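PDB 5A07: probable mannosyltransferase KTR4 from Saccharomyces cerevisiae, which is probably a mannosyltransferase of the GT-A fold that holds GDP and a manganese ion in its pocket. Local coordinates for residues Val324-Asp327 with Phe328-Glu332; Asp148-Lys151 with Asp152-Ser156; Leu75-Glu78 with Phe79-Glu83. One frame throughout, in Å; residues are numbered along the deposited sequence.

Contact 1. Residues Val324-Asp327 with Phe328-Glu332; sequences VDLD and FLRSE
L326 and R330 pair across a short helical turn, 326-329, that follows directly on strand 322-325. CB of L326 lies over one face of the R330 guanidinium, offset toward its rim, while L326 CD1 comes to 3.6 Å from R330 NH2. R330 reaches this place with CG anti to its carbonyl carbon (chi1 -70°) and the chain extended to NE, passing the backbone of L326, with R330 CG 3.3 Å from L326 O. The same oxygen accepts the backbone bond from R330 N at 2.9 Å. A leucine suits the flat, poorly solvated face of an arginine, because the N-H groups at the edge stay available: NH2 donates to the carbonyls of Y217 and L222, NH1 to that of Y225. On its other branch, L326 CD2 meets L329 CD1 at 4.0 Å, and both leucines also touch F216.

The D327 side chain leaves the backbone on the side away from residues 328-332, though CB still packs 3.2 Å from F328 N. D325, the N-cap, accepts from D327 N through OD1 at 3.0 Å, on the anti side of the carboxylate and 31° out of its plane. F328 N adds a bond to D325 O, also 3.0 Å long. K226 forms salt bridges with D325 OD1 and D327 OD2, probably offsetting the repulsion between these acids and keeping both ionised.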
# COMPACT_ATOMS: atom_id res chain seq x y z
N VAL B 324 -6.13 1.34 -5.93
CA VAL B 324 -5.62 2.69 -6.16
C VAL B 324 -6.30 3.35 -7.36
O VAL B 324 -6.54 2.74 -8.42
CB VAL B 324 -4.07 2.77 -6.18
CG1 VAL B 324 -3.49 1.81 -7.14
CG2 VAL B 324 -3.62 4.20 -6.46
N ASP B 325 -6.66 4.60 -7.14
CA ASP B 325 -7.21 5.49 -8.14
C ASP B 325 -6.01 6.08 -8.87
O ASP B 325 -5.27 6.92 -8.35
CB ASP B 325 -8.08 6.56 -7.47
CG ASP B 325 -8.78 7.53 -8.47
OD1 ASP B 325 -8.33 7.60 -9.65
OD2 ASP B 325 -9.80 8.17 -8.07
N LEU B 326 -5.78 5.60 -10.09
CA LEU B 326 -4.61 6.03 -10.83
C LEU B 326 -4.60 7.53 -11.19
O LEU B 326 -3.51 8.06 -11.45
CB LEU B 326 -4.41 5.23 -12.12
CG LEU B 326 -4.25 3.71 -11.99
CD1 LEU B 326 -3.97 3.06 -13.33
CD2 LEU B 326 -3.15 3.39 -11.03
N ASP B 327 -5.74 8.18 -11.15
CA ASP B 327 -5.79 9.66 -11.31
C ASP B 327 -4.92 10.35 -10.24
O ASP B 327 -4.35 11.38 -10.52
CB ASP B 327 -7.18 10.19 -11.11
CG ASP B 327 -8.14 9.88 -12.25
OD1 ASP B 327 -7.78 9.24 -13.22
OD2 ASP B 327 -9.29 10.37 -12.21
N PHE B 328 -4.82 9.79 -9.02
CA PHE B 328 -3.93 10.39 -8.07
C PHE B 328 -2.45 10.26 -8.48
O PHE B 328 -1.68 11.21 -8.41
CB PHE B 328 -4.20 9.86 -6.62
CG PHE B 328 -3.24 10.38 -5.64
CD1 PHE B 328 -3.26 11.73 -5.26
CD2 PHE B 328 -2.25 9.57 -5.12
CE1 PHE B 328 -2.32 12.24 -4.37
CE2 PHE B 328 -1.32 10.08 -4.22
CZ PHE B 328 -1.37 11.43 -3.83
N LEU B 329 -2.05 9.07 -8.91
CA LEU B 329 -0.66 8.83 -9.27
C LEU B 329 -0.28 9.66 -10.52
O LEU B 329 0.88 9.97 -10.72
CB LEU B 329 -0.44 7.36 -9.58
CG LEU B 329 -0.77 6.36 -8.45
CD1 LEU B 329 -0.27 4.98 -8.75
CD2 LEU B 329 -0.25 6.82 -7.14
N ARG B 330 -1.25 9.87 -11.38
CA ARG B 330 -1.04 10.63 -12.61
C ARG B 330 -1.06 12.17 -12.40
O ARG B 330 -0.80 12.90 -13.34
CB ARG B 330 -2.08 10.22 -13.62
CG ARG B 330 -1.83 8.80 -14.14
CD ARG B 330 -3.05 8.28 -14.92
NE ARG B 330 -2.68 6.96 -15.44
CZ ARG B 330 -3.55 6.04 -15.84
NH1 ARG B 330 -4.80 6.21 -15.69
NH2 ARG B 330 -3.11 4.88 -16.28
N SER B 331 -1.43 12.62 -11.20
CA SER B 331 -1.60 14.03 -10.86
C SER B 331 -0.28 14.68 -10.65
O SER B 331 0.73 14.04 -10.44
CB SER B 331 -2.45 14.18 -9.57
OG SER B 331 -1.69 13.84 -8.37
N GLU B 332 -0.27 16.01 -10.75
CA GLU B 332 1.00 16.76 -10.78
C GLU B 332 1.81 16.56 -9.54
O GLU B 332 3.00 16.28 -9.61
CB GLU B 332 0.74 18.26 -11.04
CG GLU B 332 2.05 19.04 -11.01
CD GLU B 332 1.82 20.57 -11.06
OE1 GLU B 332 0.82 21.02 -11.60
OE2 GLU B 332 2.64 21.30 -10.46

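Contact 2. Residues Asp148-Lys151 with Asp152-Ser156; sequences DEFK and DGIKS
F150 and I154, one helical turn apart, supply the apolar part of this contact. Their side chains lie side by side and point the same way, and F150 CE1 approaches I154 CG1 to 3.6 Å, oblique to the ring. With CG anti to the backbone N (chi1 -171°), the F150 ring comes down beside isoleucine. Both are buried: I154 packs on L116, I119 and I123 of helix 116-131, and F150 on L116 and on F166 of strand 164-168.

Helix 148-156 is the crossover of a beta-alpha-beta unit between the parallel strands 138-142 and 164-168, as expected in a Rossmann-like GT-A fold. F150 also touches V111, which lines the GDP pocket, and its side chain is about 9 Å from the nucleotide.

Main-chain bonds run from each residue to the fourth one on. I154 N to F150 O, at 2.9 Å and 171°, is nearly straight.

D148, E149 and D152 are exposed, whereas K151 and K155 touch F166 and V164 of strand 164-168. The chain of K155 bends at chi3 (-81°), folding CE back to 3.4 Å from K151 O. S156 OG donates to G153 O at 2.8 Å.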
# COMPACT_ATOMS: atom_id res chain seq x y z
N ASP B 148 4.31 -18.66 -23.40
CA ASP B 148 3.04 -19.27 -23.68
C ASP B 148 2.55 -20.21 -22.58
O ASP B 148 1.35 -20.30 -22.38
CB ASP B 148 3.07 -20.11 -24.97
CG ASP B 148 3.10 -19.22 -26.23
OD1 ASP B 148 2.96 -18.00 -26.12
OD2 ASP B 148 3.26 -19.75 -27.32
N GLU B 149 3.45 -20.95 -21.93
CA GLU B 149 3.01 -21.82 -20.82
C GLU B 149 2.51 -21.04 -19.58
O GLU B 149 1.53 -21.44 -18.95
CB GLU B 149 4.16 -22.75 -20.39
CG GLU B 149 4.38 -23.83 -21.47
CD GLU B 149 5.31 -24.94 -21.04
OE1 GLU B 149 6.24 -24.65 -20.29
OE2 GLU B 149 5.01 -26.11 -21.42
N PHE B 150 3.11 -19.91 -19.32
CA PHE B 150 2.53 -18.95 -18.32
C PHE B 150 1.12 -18.54 -18.66
O PHE B 150 0.17 -18.76 -17.88
CB PHE B 150 3.44 -17.77 -18.12
CG PHE B 150 3.02 -16.89 -16.99
CD1 PHE B 150 2.03 -15.99 -17.16
CD2 PHE B 150 3.60 -17.04 -15.75
CE1 PHE B 150 1.60 -15.19 -16.14
CE2 PHE B 150 3.22 -16.22 -14.71
CZ PHE B 150 2.23 -15.31 -14.89
N LYS B 151 0.94 -18.00 -19.86
CA LYS B 151 -0.35 -17.57 -20.28
C LYS B 151 -1.37 -18.65 -20.27
O LYS B 151 -2.53 -18.46 -19.81
CB LYS B 151 -0.26 -16.94 -21.67
CG LYS B 151 0.71 -15.78 -21.72
CD LYS B 151 0.67 -15.13 -23.11
CE LYS B 151 1.89 -14.27 -23.30
NZ LYS B 151 1.81 -13.70 -24.71
N ASP B 152 -1.00 -19.82 -20.80
CA ASP B 152 -1.94 -20.94 -20.84
C ASP B 152 -2.31 -21.39 -19.40
O ASP B 152 -3.48 -21.80 -19.14
CB ASP B 152 -1.31 -22.15 -21.57
CG ASP B 152 -1.25 -21.94 -23.12
OD1 ASP B 152 -2.08 -21.16 -23.64
OD2 ASP B 152 -0.42 -22.61 -23.75
N GLY B 153 -1.32 -21.36 -18.52
CA GLY B 153 -1.54 -21.77 -17.13
C GLY B 153 -2.57 -20.85 -16.47
O GLY B 153 -3.52 -21.28 -15.82
N ILE B 154 -2.38 -19.56 -16.65
CA ILE B 154 -3.33 -18.58 -16.14
C ILE B 154 -4.71 -18.80 -16.69
O ILE B 154 -5.75 -18.84 -15.97
CB ILE B 154 -2.86 -17.14 -16.47
CG1 ILE B 154 -1.55 -16.78 -15.73
CG2 ILE B 154 -3.94 -16.14 -16.12
CD1 ILE B 154 -1.61 -16.86 -14.20
N LYS B 155 -4.80 -18.95 -18.00
CA LYS B 155 -6.11 -19.11 -18.59
C LYS B 155 -6.79 -20.40 -18.13
O LYS B 155 -8.01 -20.44 -18.03
CB LYS B 155 -6.07 -19.03 -20.12
CG LYS B 155 -5.82 -17.60 -20.57
CD LYS B 155 -5.77 -17.50 -22.09
CE LYS B 155 -4.41 -17.92 -22.58
NZ LYS B 155 -4.20 -17.39 -23.97
N SER B 156 -6.01 -21.45 -17.92
CA SER B 156 -6.64 -22.74 -17.56
C SER B 156 -7.38 -22.65 -16.22
O SER B 156 -8.26 -23.49 -15.95
CB SER B 156 -5.55 -23.84 -17.54
OG SER B 156 -4.75 -23.72 -16.39

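Contact 3. Residues Leu75-Glu78 with Phe79-Glu83; sequences LYEE and FLLQE
The contact is one of successive turns at the C-terminal end of helix 65-80, where Y76, L75 and E77 each meet the residue four places on. Y76 and L80 make a CH-pi contact: L80 CD2 stands over one face of the ring, 3.7 Å from the centroid of Y76 and 22° off the ring normal. The methyl is offset toward the rim, closest to Y76 CE1 at 3.4 Å. Both side chains are buried, and an aromatic face suits a leucine methyl because it offers a broad, polarisable surface. Beside them, L75 and F79 lie side by side and point the same way, L75 CD1 touching F79 CE1 at 4.0 Å; both also rest on I422 of helix 418-425.

On the exposed side, the aliphatic part of E77 serves L81. Its CG, anti to the backbone N (chi1 178°), meets L81 CD1 at 3.4 Å.

L80 N bonds to Y76 O at 2.9 Å and L81 N to E77 O at 2.8 Å, after which the chain leaves the helix. T389 OG1 donates to L80 O; F79 O takes Q82 N and R375 NH2, which also bonds Q82 OE1. A cationic arginine would suit the partly negative C-terminal end, typical of a helix whose last turn packs on a neighbouring helix while side chains from elsewhere meet its end carbonyls.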
# COMPACT_ATOMS: atom_id res chain seq x y z
N LEU B 75 -6.21 -0.88 21.36
CA LEU B 75 -7.03 -0.13 20.39
C LEU B 75 -7.26 -0.92 19.09
O LEU B 75 -8.36 -1.05 18.59
CB LEU B 75 -6.41 1.22 20.08
CG LEU B 75 -7.22 2.03 19.05
CD1 LEU B 75 -8.60 2.37 19.63
CD2 LEU B 75 -6.51 3.30 18.67
N TYR B 76 -6.19 -1.52 18.59
CA TYR B 76 -6.28 -2.44 17.43
C TYR B 76 -7.26 -3.55 17.67
O TYR B 76 -8.10 -3.82 16.86
CB TYR B 76 -4.87 -2.94 17.08
CG TYR B 76 -4.85 -3.90 15.93
CD1 TYR B 76 -4.86 -3.46 14.62
CD2 TYR B 76 -4.80 -5.27 16.15
CE1 TYR B 76 -4.82 -4.38 13.54
CE2 TYR B 76 -4.73 -6.17 15.10
CZ TYR B 76 -4.74 -5.72 13.79
OH TYR B 76 -4.82 -6.65 12.79
N GLU B 77 -7.12 -4.24 18.79
CA GLU B 77 -7.99 -5.30 19.14
C GLU B 77 -9.46 -4.91 19.24
O GLU B 77 -10.34 -5.64 18.79
CB GLU B 77 -7.51 -5.94 20.44
CG GLU B 77 -8.40 -7.05 20.93
CD GLU B 77 -7.94 -7.68 22.28
OE1 GLU B 77 -6.94 -8.45 22.30
OE2 GLU B 77 -8.63 -7.48 23.31
N GLU B 78 -9.72 -3.74 19.80
CA GLU B 78 -11.08 -3.25 19.87
C GLU B 78 -11.68 -3.10 18.52
O GLU B 78 -12.89 -3.28 18.33
CB GLU B 78 -11.13 -1.91 20.60
CG GLU B 78 -10.95 -2.12 22.11
CD GLU B 78 -10.62 -0.84 22.93
OE1 GLU B 78 -10.34 0.24 22.38
OE2 GLU B 78 -10.54 -0.97 24.18
N PHE B 79 -10.86 -2.75 17.52
CA PHE B 79 -11.43 -2.70 16.20
C PHE B 79 -11.59 -4.07 15.57
O PHE B 79 -12.62 -4.38 14.98
CB PHE B 79 -10.66 -1.72 15.28
CG PHE B 79 -11.11 -0.29 15.44
CD1 PHE B 79 -10.89 0.37 16.62
CD2 PHE B 79 -11.79 0.37 14.43
CE1 PHE B 79 -11.40 1.64 16.83
CE2 PHE B 79 -12.23 1.67 14.60
CZ PHE B 79 -12.04 2.30 15.82
N LEU B 80 -10.54 -4.87 15.64
CA LEU B 80 -10.55 -6.17 14.95
C LEU B 80 -11.54 -7.14 15.56
O LEU B 80 -12.12 -7.97 14.81
CB LEU B 80 -9.16 -6.76 14.91
CG LEU B 80 -8.31 -6.40 13.71
CD1 LEU B 80 -8.80 -7.08 12.42
CD2 LEU B 80 -8.23 -4.89 13.46
N LEU B 81 -11.83 -7.02 16.85
CA LEU B 81 -12.88 -7.83 17.50
C LEU B 81 -14.23 -7.28 17.42
O LEU B 81 -15.19 -7.95 17.75
CB LEU B 81 -12.54 -8.21 18.96
CG LEU B 81 -11.19 -8.85 19.18
CD1 LEU B 81 -11.04 -9.16 20.68
CD2 LEU B 81 -10.98 -10.09 18.33
N GLN B 82 -14.42 -6.14 16.77
CA GLN B 82 -15.81 -5.62 16.54
C GLN B 82 -16.43 -6.41 15.41
O GLN B 82 -15.81 -6.62 14.35
CB GLN B 82 -15.71 -4.14 16.16
CG GLN B 82 -16.97 -3.39 15.78
CD GLN B 82 -16.65 -1.93 15.27
OE1 GLN B 82 -15.56 -1.34 15.47
NE2 GLN B 82 -17.61 -1.37 14.57
N GLU B 83 -17.67 -6.84 15.58
CA GLU B 83 -18.41 -7.51 14.51
C GLU B 83 -18.68 -6.53 13.37
O GLU B 83 -19.30 -5.51 13.59
CB GLU B 83 -19.76 -8.04 15.02
CG GLU B 83 -19.54 -9.16 15.99
CD GLU B 83 -20.85 -9.61 16.66
OE1 GLU B 83 -21.94 -9.27 16.19
OE2 GLU B 83 -20.79 -10.27 17.66

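The three contacts share no helix or strand, and their centres lie 31 to 41 Å apart. Contact 1 is buried, at the end of a strand in the central mixed sheet; contacts 2 and 3 are only partly buried, with contact 3 on the opposite side of the chain's centre from contact 1. Contacts 1 and 2 serve the same sheet, one at a strand end and the other on a crossover helix, whereas contact 3 closes the end of helix 65-80, which packs on helix 418-425. Contact 1 meets its charges, some at its margin, with a lysine and backbone carbonyls. Contact 2 sets F150 and I154 inward against mainly charged residues outside; contact 3 does so less cleanly, with L81 exposed beside E77.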